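Local coordinates for tyrosyl-tRNA synthetase (Pyrococcus horikoshii, PDB 2CYC), which binds L-tyrosine and probably activates it with ATP before transferring it to the acceptor end of tRNA(Tyr), at residues Trp131-Asp136 / Gln172-Phe177; Tyr206-Ile209 / Glu214-Lys217; Ser77-Lys82 / Leu166-Met171. One frame throughout, in Å; residues are numbered along the deposited sequence.

Interaction 1: Trp131-Asp136 / Gln172-Phe177. With TYR (tyrosine), chain C.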
loop_
_atom_site.group_PDB
_atom_site.type_symbol
_atom_site.label_atom_id
_atom_site.label_comp_id
_atom_site.label_asym_id
_atom_site.label_seq_id
_atom_site.Cartn_x
_atom_site.Cartn_y
_atom_site.Cartn_z
ATOM N N TRP A 131 -8.159 4.519 -3.558
ATOM C CA TRP A 131 -6.867 4.374 -2.890
ATOM C C TRP A 131 -6.735 5.243 -1.649
ATOM O O TRP A 131 -5.986 4.913 -0.714
ATOM C CB TRP A 131 -5.733 4.630 -3.888
ATOM C CG TRP A 131 -5.664 3.502 -4.883
ATOM C CD1 TRP A 131 -6.299 3.427 -6.096
ATOM C CD2 TRP A 131 -5.075 2.218 -4.664
ATOM N NE1 TRP A 131 -6.150 2.166 -6.635
ATOM C CE2 TRP A 131 -5.403 1.405 -5.774
ATOM C CE3 TRP A 131 -4.309 1.671 -3.633
ATOM C CZ2 TRP A 131 -4.987 0.074 -5.877
ATOM C CZ3 TRP A 131 -3.895 0.341 -3.737
ATOM C CH2 TRP A 131 -4.235 -0.438 -4.849
ATOM N N GLN A 132 -7.474 6.345 -1.615
ATOM C CA GLN A 132 -7.422 7.195 -0.442
ATOM C C GLN A 132 -8.019 6.376 0.706
ATOM O O GLN A 132 -7.592 6.477 1.855
ATOM C CB GLN A 132 -8.224 8.468 -0.665
ATOM C CG GLN A 132 -8.270 9.385 0.561
ATOM C CD GLN A 132 -8.873 10.742 0.257
ATOM O OE1 GLN A 132 -9.856 10.846 -0.480
ATOM N NE2 GLN A 132 -8.295 11.792 0.833
ATOM N N THR A 133 -9.000 5.545 0.377
ATOM C CA THR A 133 -9.633 4.697 1.378
ATOM C C THR A 133 -8.722 3.512 1.725
ATOM O O THR A 133 -8.746 3.018 2.848
ATOM C CB THR A 133 -11.045 4.268 0.902
ATOM O OG1 THR A 133 -11.967 5.310 1.252
ATOM C CG2 THR A 133 -11.494 2.953 1.538
ATOM N N VAL A 134 -7.899 3.066 0.783
ATOM C CA VAL A 134 -6.959 1.993 1.105
ATOM C C VAL A 134 -6.039 2.563 2.202
ATOM O O VAL A 134 -5.724 1.886 3.188
ATOM C CB VAL A 134 -6.084 1.582 -0.107
ATOM C CG1 VAL A 134 -4.901 0.751 0.378
ATOM C CG2 VAL A 134 -6.917 0.758 -1.118
ATOM N N ILE A 135 -5.625 3.819 2.022
ATOM C CA ILE A 135 -4.759 4.491 2.991
ATOM C C ILE A 135 -5.483 4.670 4.332
ATOM O O ILE A 135 -4.936 4.364 5.389
ATOM C CB ILE A 135 -4.334 5.902 2.508
ATOM C CG1 ILE A 135 -3.503 5.803 1.226
ATOM C CG2 ILE A 135 -3.534 6.609 3.602
ATOM C CD1 ILE A 135 -2.255 4.985 1.378
ATOM N N ASP A 136 -6.710 5.180 4.272
ATOM C CA ASP A 136 -7.511 5.421 5.469
ATOM C C ASP A 136 -7.614 4.160 6.323
ATOM O O ASP A 136 -7.457 4.198 7.547
ATOM C CB ASP A 136 -8.908 5.899 5.063
ATOM C CG ASP A 136 -9.744 6.338 6.251
ATOM O OD1 ASP A 136 -9.164 6.859 7.231
ATOM O OD2 ASP A 136 -10.982 6.178 6.191
ATOM N N GLN A 172 -8.473 -5.664 -0.315
ATOM C CA GLN A 172 -9.667 -6.493 -0.151
ATOM C C GLN A 172 -10.623 -5.826 0.825
ATOM O O GLN A 172 -11.839 -5.823 0.606
ATOM C CB GLN A 172 -9.316 -7.909 0.347
ATOM C CG GLN A 172 -10.544 -8.864 0.426
ATOM C CD GLN A 172 -10.171 -10.342 0.332
ATOM O OE1 GLN A 172 -9.098 -10.682 -0.160
ATOM N NE2 GLN A 172 -11.072 -11.228 0.780
ATOM N N VAL A 173 -10.084 -5.258 1.899
ATOM C CA VAL A 173 -10.947 -4.581 2.859
ATOM C C VAL A 173 -11.563 -3.329 2.221
ATOM O O VAL A 173 -12.760 -3.070 2.373
ATOM C CB VAL A 173 -10.163 -4.212 4.134
ATOM C CG1 VAL A 173 -11.009 -3.349 5.050
ATOM C CG2 VAL A 173 -9.752 -5.491 4.856
ATOM N N ALA A 174 -10.743 -2.567 1.497
ATOM C CA ALA A 174 -11.201 -1.351 0.818
ATOM C C ALA A 174 -12.282 -1.664 -0.220
ATOM O O ALA A 174 -13.234 -0.897 -0.395
ATOM C CB ALA A 174 -10.008 -0.640 0.149
ATOM N N ASP A 175 -12.134 -2.796 -0.901
ATOM C CA ASP A 175 -13.114 -3.212 -1.896
ATOM C C ASP A 175 -14.496 -3.270 -1.264
ATOM O O ASP A 175 -15.504 -2.973 -1.912
ATOM C CB ASP A 175 -12.795 -4.607 -2.445
ATOM C CG ASP A 175 -11.517 -4.646 -3.243
ATOM O OD1 ASP A 175 -11.101 -3.587 -3.756
ATOM O OD2 ASP A 175 -10.945 -5.743 -3.370
ATOM N N ILE A 176 -14.539 -3.680 0.000
ATOM C CA ILE A 176 -15.806 -3.789 0.700
ATOM C C ILE A 176 -16.446 -2.424 0.937
ATOM O O ILE A 176 -17.598 -2.183 0.563
ATOM C CB ILE A 176 -15.629 -4.528 2.065
ATOM C CG1 ILE A 176 -15.355 -6.017 1.808
ATOM C CG2 ILE A 176 -16.872 -4.329 2.943
ATOM C CD1 ILE A 176 -14.898 -6.803 3.030
ATOM N N PHE A 177 -15.692 -1.518 1.541
ATOM C CA PHE A 177 -16.239 -0.206 1.847
ATOM C C PHE A 177 -16.481 0.682 0.646
ATOM O O PHE A 177 -17.467 1.408 0.609
ATOM C CB PHE A 177 -15.350 0.471 2.887
ATOM C CG PHE A 177 -15.367 -0.240 4.203
ATOM C CD1 PHE A 177 -16.474 -0.129 5.050
ATOM C CD2 PHE A 177 -14.343 -1.113 4.548
ATOM C CE1 PHE A 177 -16.563 -0.889 6.221
ATOM C CE2 PHE A 177 -14.420 -1.882 5.719
ATOM C CZ PHE A 177 -15.535 -1.770 6.555
HETATM N N TYR C . -8.666 -13.087 -1.711
HETATM C CA TYR C . -9.741 -13.743 -2.516
HETATM C C TYR C . -9.313 -15.149 -2.933
HETATM O O TYR C . -8.130 -15.493 -2.724
HETATM C CB TYR C . -10.055 -12.900 -3.763
HETATM C CG TYR C . -10.633 -11.535 -3.442
HETATM C CD1 TYR C . -11.840 -11.410 -2.754
HETATM C CD2 TYR C . -9.972 -10.366 -3.828
HETATM C CE1 TYR C . -12.375 -10.146 -2.451
HETATM C CE2 TYR C . -10.499 -9.107 -3.542
HETATM C CZ TYR C . -11.694 -9.000 -2.851
HETATM O OH TYR C . -12.202 -7.746 -2.559
HETATM O OXT TYR C . -10.164 -15.886 -3.468
#

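Interaction 2: Tyr206-Ile209 / Glu214-Lys217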
loop_
_atom_site.group_PDB
_atom_site.type_symbol
_atom_site.label_atom_id
_atom_site.label_comp_id
_atom_site.label_asym_id
_atom_site.label_seq_id
_atom_site.Cartn_x
_atom_site.Cartn_y
_atom_site.Cartn_z
ATOM N N TYR A 206 -13.647 8.188 4.669
ATOM C CA TYR A 206 -14.139 8.422 3.315
ATOM C C TYR A 206 -15.191 7.452 2.813
ATOM O O TYR A 206 -16.112 7.848 2.091
ATOM C CB TYR A 206 -12.958 8.477 2.347
ATOM C CG TYR A 206 -11.924 9.485 2.790
ATOM C CD1 TYR A 206 -10.822 9.092 3.539
ATOM C CD2 TYR A 206 -12.086 10.848 2.512
ATOM C CE1 TYR A 206 -9.899 10.020 4.008
ATOM C CE2 TYR A 206 -11.167 11.793 2.982
ATOM C CZ TYR A 206 -10.078 11.370 3.729
ATOM O OH TYR A 206 -9.170 12.289 4.194
ATOM N N HIS A 207 -15.069 6.182 3.180
ATOM C CA HIS A 207 -16.076 5.233 2.742
ATOM C C HIS A 207 -16.742 4.393 3.822
ATOM O O HIS A 207 -16.863 3.177 3.699
ATOM C CB HIS A 207 -15.531 4.345 1.620
ATOM C CG HIS A 207 -15.328 5.087 0.337
ATOM N ND1 HIS A 207 -14.158 5.751 0.039
ATOM C CD2 HIS A 207 -16.184 5.359 -0.677
ATOM C CE1 HIS A 207 -14.301 6.403 -1.104
ATOM N NE2 HIS A 207 -15.523 6.182 -1.557
ATOM N N PRO A 208 -17.165 5.037 4.917
ATOM C CA PRO A 208 -17.831 4.225 5.939
ATOM C C PRO A 208 -19.205 3.896 5.342
ATOM O O PRO A 208 -19.583 4.452 4.319
ATOM C CB PRO A 208 -17.943 5.180 7.129
ATOM C CG PRO A 208 -18.061 6.544 6.462
ATOM C CD PRO A 208 -17.012 6.439 5.353
ATOM N N ILE A 209 -19.933 2.979 5.956
ATOM C CA ILE A 209 -21.262 2.635 5.477
ATOM C C ILE A 209 -22.201 3.392 6.414
ATOM O O ILE A 209 -22.326 3.050 7.590
ATOM C CB ILE A 209 -21.503 1.114 5.570
ATOM C CG1 ILE A 209 -20.471 0.389 4.692
ATOM C CG2 ILE A 209 -22.933 0.783 5.143
ATOM C CD1 ILE A 209 -20.559 -1.114 4.713
ATOM N N GLU A 214 -25.935 6.570 11.135
ATOM C CA GLU A 214 -25.051 5.636 11.824
ATOM C C GLU A 214 -24.058 4.902 10.925
ATOM O O GLU A 214 -24.383 4.509 9.799
ATOM C CB GLU A 214 -25.883 4.606 12.598
ATOM C CG GLU A 214 -26.789 5.214 13.665
ATOM C CD GLU A 214 -26.018 5.873 14.803
ATOM O OE1 GLU A 214 -26.666 6.480 15.680
ATOM O OE2 GLU A 214 -24.770 5.783 14.826
ATOM N N LYS A 215 -22.841 4.723 11.436
ATOM C CA LYS A 215 -21.818 3.998 10.698
ATOM C C LYS A 215 -22.060 2.527 10.991
ATOM O O LYS A 215 -22.073 2.107 12.147
ATOM C CB LYS A 215 -20.416 4.406 11.154
ATOM C CG LYS A 215 -19.967 5.753 10.600
ATOM C CD LYS A 215 -18.525 6.071 10.992
ATOM C CE LYS A 215 -18.089 7.419 10.434
ATOM N NZ LYS A 215 -16.655 7.694 10.733
ATOM N N LEU A 216 -22.259 1.750 9.937
ATOM C CA LEU A 216 -22.536 0.333 10.079
ATOM C C LEU A 216 -21.315 -0.550 9.899
ATOM O O LEU A 216 -20.302 -0.134 9.347
ATOM C CB LEU A 216 -23.583 -0.100 9.054
ATOM C CG LEU A 216 -24.907 0.654 8.986
ATOM C CD1 LEU A 216 -25.745 0.049 7.857
ATOM C CD2 LEU A 216 -25.638 0.568 10.331
ATOM N N LYS A 217 -21.441 -1.781 10.380
ATOM C CA LYS A 217 -20.405 -2.785 10.242
ATOM C C LYS A 217 -20.972 -3.781 9.240
ATOM O O LYS A 217 -22.120 -4.205 9.358
ATOM C CB LYS A 217 -20.144 -3.499 11.571
ATOM C CG LYS A 217 -19.472 -2.616 12.611
ATOM C CD LYS A 217 -19.227 -3.351 13.915
ATOM C CE LYS A 217 -18.610 -2.405 14.945
ATOM N NZ LYS A 217 -18.269 -3.069 16.235
HETATM O O HOH W 1 -18.766 1.924 8.263
#

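Interaction 3: Ser77-Lys82 / Leu166-Met171. With TYR (tyrosine), chain C.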
loop_
_atom_site.group_PDB
_atom_site.type_symbol
_atom_site.label_atom_id
_atom_site.label_comp_id
_atom_site.label_asym_id
_atom_site.label_seq_id
_atom_site.Cartn_x
_atom_site.Cartn_y
_atom_site.Cartn_z
ATOM N N SER A 77 -5.056 -10.462 -8.559
ATOM C CA SER A 77 -4.480 -11.668 -9.151
ATOM C C SER A 77 -3.111 -11.367 -9.749
ATOM O O SER A 77 -2.213 -12.206 -9.722
ATOM C CB SER A 77 -5.409 -12.224 -10.237
ATOM O OG SER A 77 -6.682 -12.535 -9.703
ATOM N N TRP A 78 -2.973 -10.169 -10.306
ATOM C CA TRP A 78 -1.717 -9.717 -10.896
ATOM C C TRP A 78 -0.673 -9.646 -9.770
ATOM O O TRP A 78 0.453 -10.134 -9.904
ATOM C CB TRP A 78 -1.951 -8.346 -11.542
ATOM C CG TRP A 78 -0.729 -7.497 -11.786
ATOM C CD1 TRP A 78 0.474 -7.900 -12.305
ATOM C CD2 TRP A 78 -0.615 -6.085 -11.553
ATOM N NE1 TRP A 78 1.328 -6.821 -12.410
ATOM C CE2 TRP A 78 0.687 -5.697 -11.954
ATOM C CE3 TRP A 78 -1.492 -5.106 -11.043
ATOM C CZ2 TRP A 78 1.143 -4.367 -11.859
ATOM C CZ3 TRP A 78 -1.046 -3.785 -10.950
ATOM C CH2 TRP A 78 0.269 -3.428 -11.357
ATOM N N ILE A 79 -1.073 -9.050 -8.653
ATOM C CA ILE A 79 -0.211 -8.922 -7.483
ATOM C C ILE A 79 0.169 -10.300 -6.958
ATOM O O ILE A 79 1.316 -10.543 -6.566
ATOM C CB ILE A 79 -0.938 -8.160 -6.354
ATOM C CG1 ILE A 79 -0.972 -6.665 -6.682
ATOM C CG2 ILE A 79 -0.274 -8.445 -5.009
ATOM C CD1 ILE A 79 -1.786 -5.850 -5.683
ATOM N N ASN A 80 -0.802 -11.208 -6.964
ATOM C CA ASN A 80 -0.566 -12.548 -6.457
ATOM C C ASN A 80 0.067 -13.501 -7.472
ATOM O O ASN A 80 0.047 -14.714 -7.290
ATOM C CB ASN A 80 -1.874 -13.133 -5.900
ATOM C CG ASN A 80 -1.622 -14.146 -4.802
ATOM O OD1 ASN A 80 -0.523 -14.197 -4.248
ATOM N ND2 ASN A 80 -2.634 -14.945 -4.468
ATOM N N ASP A 81 0.629 -12.935 -8.536
ATOM C CA ASP A 81 1.305 -13.696 -9.590
ATOM C C ASP A 81 0.493 -14.769 -10.316
ATOM O O ASP A 81 1.035 -15.805 -10.688
ATOM C CB ASP A 81 2.579 -14.341 -9.034
ATOM C CG ASP A 81 3.546 -13.319 -8.468
ATOM O OD1 ASP A 81 3.816 -12.310 -9.157
ATOM O OD2 ASP A 81 4.036 -13.527 -7.339
ATOM N N LYS A 82 -0.792 -14.530 -10.543
ATOM C CA LYS A 82 -1.591 -15.531 -11.237
ATOM C C LYS A 82 -1.419 -15.376 -12.733
ATOM O O LYS A 82 -1.128 -14.281 -13.222
ATOM C CB LYS A 82 -3.071 -15.399 -10.869
ATOM C CG LYS A 82 -3.357 -15.631 -9.395
ATOM C CD LYS A 82 -2.733 -16.929 -8.906
ATOM C CE LYS A 82 -3.129 -17.202 -7.469
ATOM N NZ LYS A 82 -2.315 -18.310 -6.907
ATOM N N LEU A 166 1.582 -7.444 0.415
ATOM C CA LEU A 166 1.108 -6.952 1.711
ATOM C C LEU A 166 0.011 -5.903 1.482
ATOM O O LEU A 166 -0.827 -5.668 2.348
ATOM C CB LEU A 166 2.260 -6.326 2.509
ATOM C CG LEU A 166 3.157 -7.265 3.329
ATOM C CD1 LEU A 166 2.331 -7.888 4.436
ATOM C CD2 LEU A 166 3.757 -8.347 2.448
ATOM N N ILE A 167 0.021 -5.263 0.317
ATOM C CA ILE A 167 -1.011 -4.269 0.025
ATOM C C ILE A 167 -2.345 -4.976 -0.266
ATOM O O ILE A 167 -3.420 -4.494 0.099
ATOM C CB ILE A 167 -0.602 -3.394 -1.187
ATOM C CG1 ILE A 167 0.689 -2.633 -0.854
ATOM C CG2 ILE A 167 -1.738 -2.422 -1.551
ATOM C CD1 ILE A 167 1.264 -1.866 -2.028
ATOM N N TYR A 168 -2.261 -6.133 -0.914
ATOM C CA TYR A 168 -3.432 -6.944 -1.280
ATOM C C TYR A 168 -4.535 -7.046 -0.199
ATOM O O TYR A 168 -5.708 -6.778 -0.466
ATOM C CB TYR A 168 -2.934 -8.348 -1.692
ATOM C CG TYR A 168 -3.973 -9.359 -2.169
ATOM C CD1 TYR A 168 -3.792 -10.040 -3.369
ATOM C CD2 TYR A 168 -5.077 -9.703 -1.383
ATOM C CE1 TYR A 168 -4.667 -11.039 -3.780
ATOM C CE2 TYR A 168 -5.963 -10.708 -1.785
ATOM C CZ TYR A 168 -5.748 -11.370 -2.987
ATOM O OH TYR A 168 -6.612 -12.362 -3.407
ATOM N N PRO A 169 -4.180 -7.416 1.034
ATOM C CA PRO A 169 -5.252 -7.513 2.036
ATOM C C PRO A 169 -5.961 -6.184 2.329
ATOM O O PRO A 169 -7.154 -6.156 2.624
ATOM C CB PRO A 169 -4.531 -8.076 3.265
ATOM C CG PRO A 169 -3.345 -8.827 2.657
ATOM C CD PRO A 169 -2.894 -7.852 1.599
ATOM N N MET A 170 -5.223 -5.083 2.267
ATOM C CA MET A 170 -5.828 -3.788 2.527
ATOM C C MET A 170 -6.743 -3.416 1.358
ATOM O O MET A 170 -7.733 -2.703 1.526
ATOM C CB MET A 170 -4.733 -2.735 2.755
ATOM C CG MET A 170 -3.910 -3.008 4.019
ATOM S SD MET A 170 -4.893 -2.983 5.554
ATOM C CE MET A 170 -5.378 -4.739 5.722
ATOM N N MET A 171 -6.416 -3.913 0.172
ATOM C CA MET A 171 -7.246 -3.660 -0.998
ATOM C C MET A 171 -8.555 -4.450 -0.860
ATOM O O MET A 171 -9.622 -3.963 -1.239
ATOM C CB MET A 171 -6.518 -4.095 -2.276
ATOM C CG MET A 171 -5.390 -3.173 -2.714
ATOM S SD MET A 171 -4.370 -3.956 -3.991
ATOM C CE MET A 171 -5.587 -4.123 -5.343
HETATM N N TYR C . -8.666 -13.087 -1.711
HETATM C CA TYR C . -9.741 -13.743 -2.516
HETATM C C TYR C . -9.313 -15.149 -2.933
HETATM O O TYR C . -8.130 -15.493 -2.724
HETATM C CB TYR C . -10.055 -12.900 -3.763
HETATM C CG TYR C . -10.633 -11.535 -3.442
HETATM C CD1 TYR C . -11.840 -11.410 -2.754
HETATM C CD2 TYR C . -9.972 -10.366 -3.828
HETATM C CE1 TYR C . -12.375 -10.146 -2.451
HETATM C CE2 TYR C . -10.499 -9.107 -3.542
HETATM C CZ TYR C . -11.694 -9.000 -2.851
HETATM O OH TYR C . -12.202 -7.746 -2.559
HETATM O OXT TYR C . -10.164 -15.886 -3.468
#

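Interaction 1: Trp131-Asp136 / Gln172-Phe177
A174 presses its lone methyl between two side chains of the neighbouring helix, and CB sits 3.6 Å from V134 CG2. The small residue lets helices 128-138 and 164-178 come close, with the CA atoms of V134 and A174 only 5.4 Å apart. V134 can meet A174 because its other methyl, CG1, takes the place anti to the backbone N (chi1 165°), leaving CG2 beside that N. This pair is the tight part of a small, buried, wholly apolar contact, across which no hydrogen bond runs. T133 closes it more loosely, its CG2 4.1 Å from A174 CB, while its hydroxyl OG1 is bonded to H207. Farther round the first helix, Q132 is partly exposed, and W131 stacks on W131 of the second subunit. The other flank of 172-177 faces the bound tyrosine. Q172, its CG anti to the backbone N (chi1 -175°) and its chain extended, lays its amide flat over a face of the ligand ring, the planes nearly parallel, CD 3.6 Å from the ligand CE1, and its OE1 accepts a hydrogen bond from the ligand amine N at 2.9 Å. D175 OD2 receives the ligand phenol OH in a very short bond of 2.5 Å, while Y130 of helix 128-138 holds D175 OD1. One helix offers a methyl to its neighbour and polar groups to the substrate; the phenol bond is consistent with selection of tyrosine over phenylalanine.

Interaction 2: Tyr206-Ile209 / Glu214-Lys217
P208 and K215 touch at the open end of a β-hairpin, formed by the short strand 209-211 turning back antiparallel on strand 214-223. Their side chains cross obliquely: P208 CB touches the lysine's methylene run, 4.0 Å from K215 CE. K215 has its CG anti to the carbonyl carbon (chi1 -77°) and is extended beyond it, which carries the aliphatic part past the proline and brings NZ to the carbonyl oxygen of L204. Cut back to an alanine, this position would probably lose the methylenes that lie against P208 and leave the L204 carbonyl without its ammonium partner. I209 and L216 meet differently, their side chains at about a right angle, with I209 CG2 4.0 Å from L216 CD1. Both are buried: I209 also rests on F177 of helix 164-178, and L216 on L27 and I30 of helix 21-30. Between the backbones, L216 N gives a short, nearly straight bond to I209 O (2.7 Å, 169° at the hydrogen), and K215 CA adds a CA-H...O contact to the same oxygen. The return link is made by a water, which accepts from I209 N and donates to L216 O, each 2.8 Å from its oxygen.

Interaction 3: Ser77-Lys82 / Leu166-Met171
I79 carries the apolar part of this contact, its two branches touching different residues of helix 164-178. Its CD1 meets M171 tip to tip, 3.6 Å from SD, the methionine chain being bent at its last torsion. I79 CG2 comes to the edge of the Y168 ring, 4.2 Å from Y168 CD1. N80 adds its CB at 4.1 Å from Y168 CE1. Y168 reaches between the helices because its CG stands anti to the backbone N (chi1 -178°), and H76 packs edge-to-face with its ring.

No hydrogen bond joins the two segments directly; the polar groups converge on the substrate and on E41. The ligand amine N, lying in the plane of the Y168 ring at its edge, donates to Y168 OH at 2.8 Å. That hydroxyl is also bonded to E41 OE2, which accepts a further hydrogen bond from N80 ND2, while N80 OD1 accepts one from R155 NE. E41, itself part of the pocket, and N80 behind it probably fix the rotation of the Y168 hydroxyl that receives the amine.

Backbone bonds shape both segments. A Schellman motif ends helix 74-79, with K82 N bonded to S77 O at 2.8 Å and D81 N to W78 O at 3.1 Å; D81 takes the positive phi (58°) this requires. Helix 164-178 is kinked at P169, whose N has no hydrogen to give. Together these pieces form the amino-group end of the tyrosine pocket in a class I synthetase, where helix 164-178 supplies the phenol of Y168.

In the fold
From the N terminus, segment 77-82 comes first and waits 83 residues for 166-171, where interaction 3 closes. Segment 131-136 lies inside that span and meets 172-177 just beyond it, so interactions 1 and 3 cross. Both use helix 164-178, one holding it to helix 128-138 and the other to helix 74-79, and W131 CH2 lies 3.6 Å from M171 SD where they touch. Interaction 2 follows in series, a tight hairpin with four residues between its segments, at the edge of the mixed sheet. It meets interaction 1 through H207 and Y206, but its nearest atoms stay about 11 Å from interaction 3. All three reach the second subunit, interaction 2 through Y206 alone.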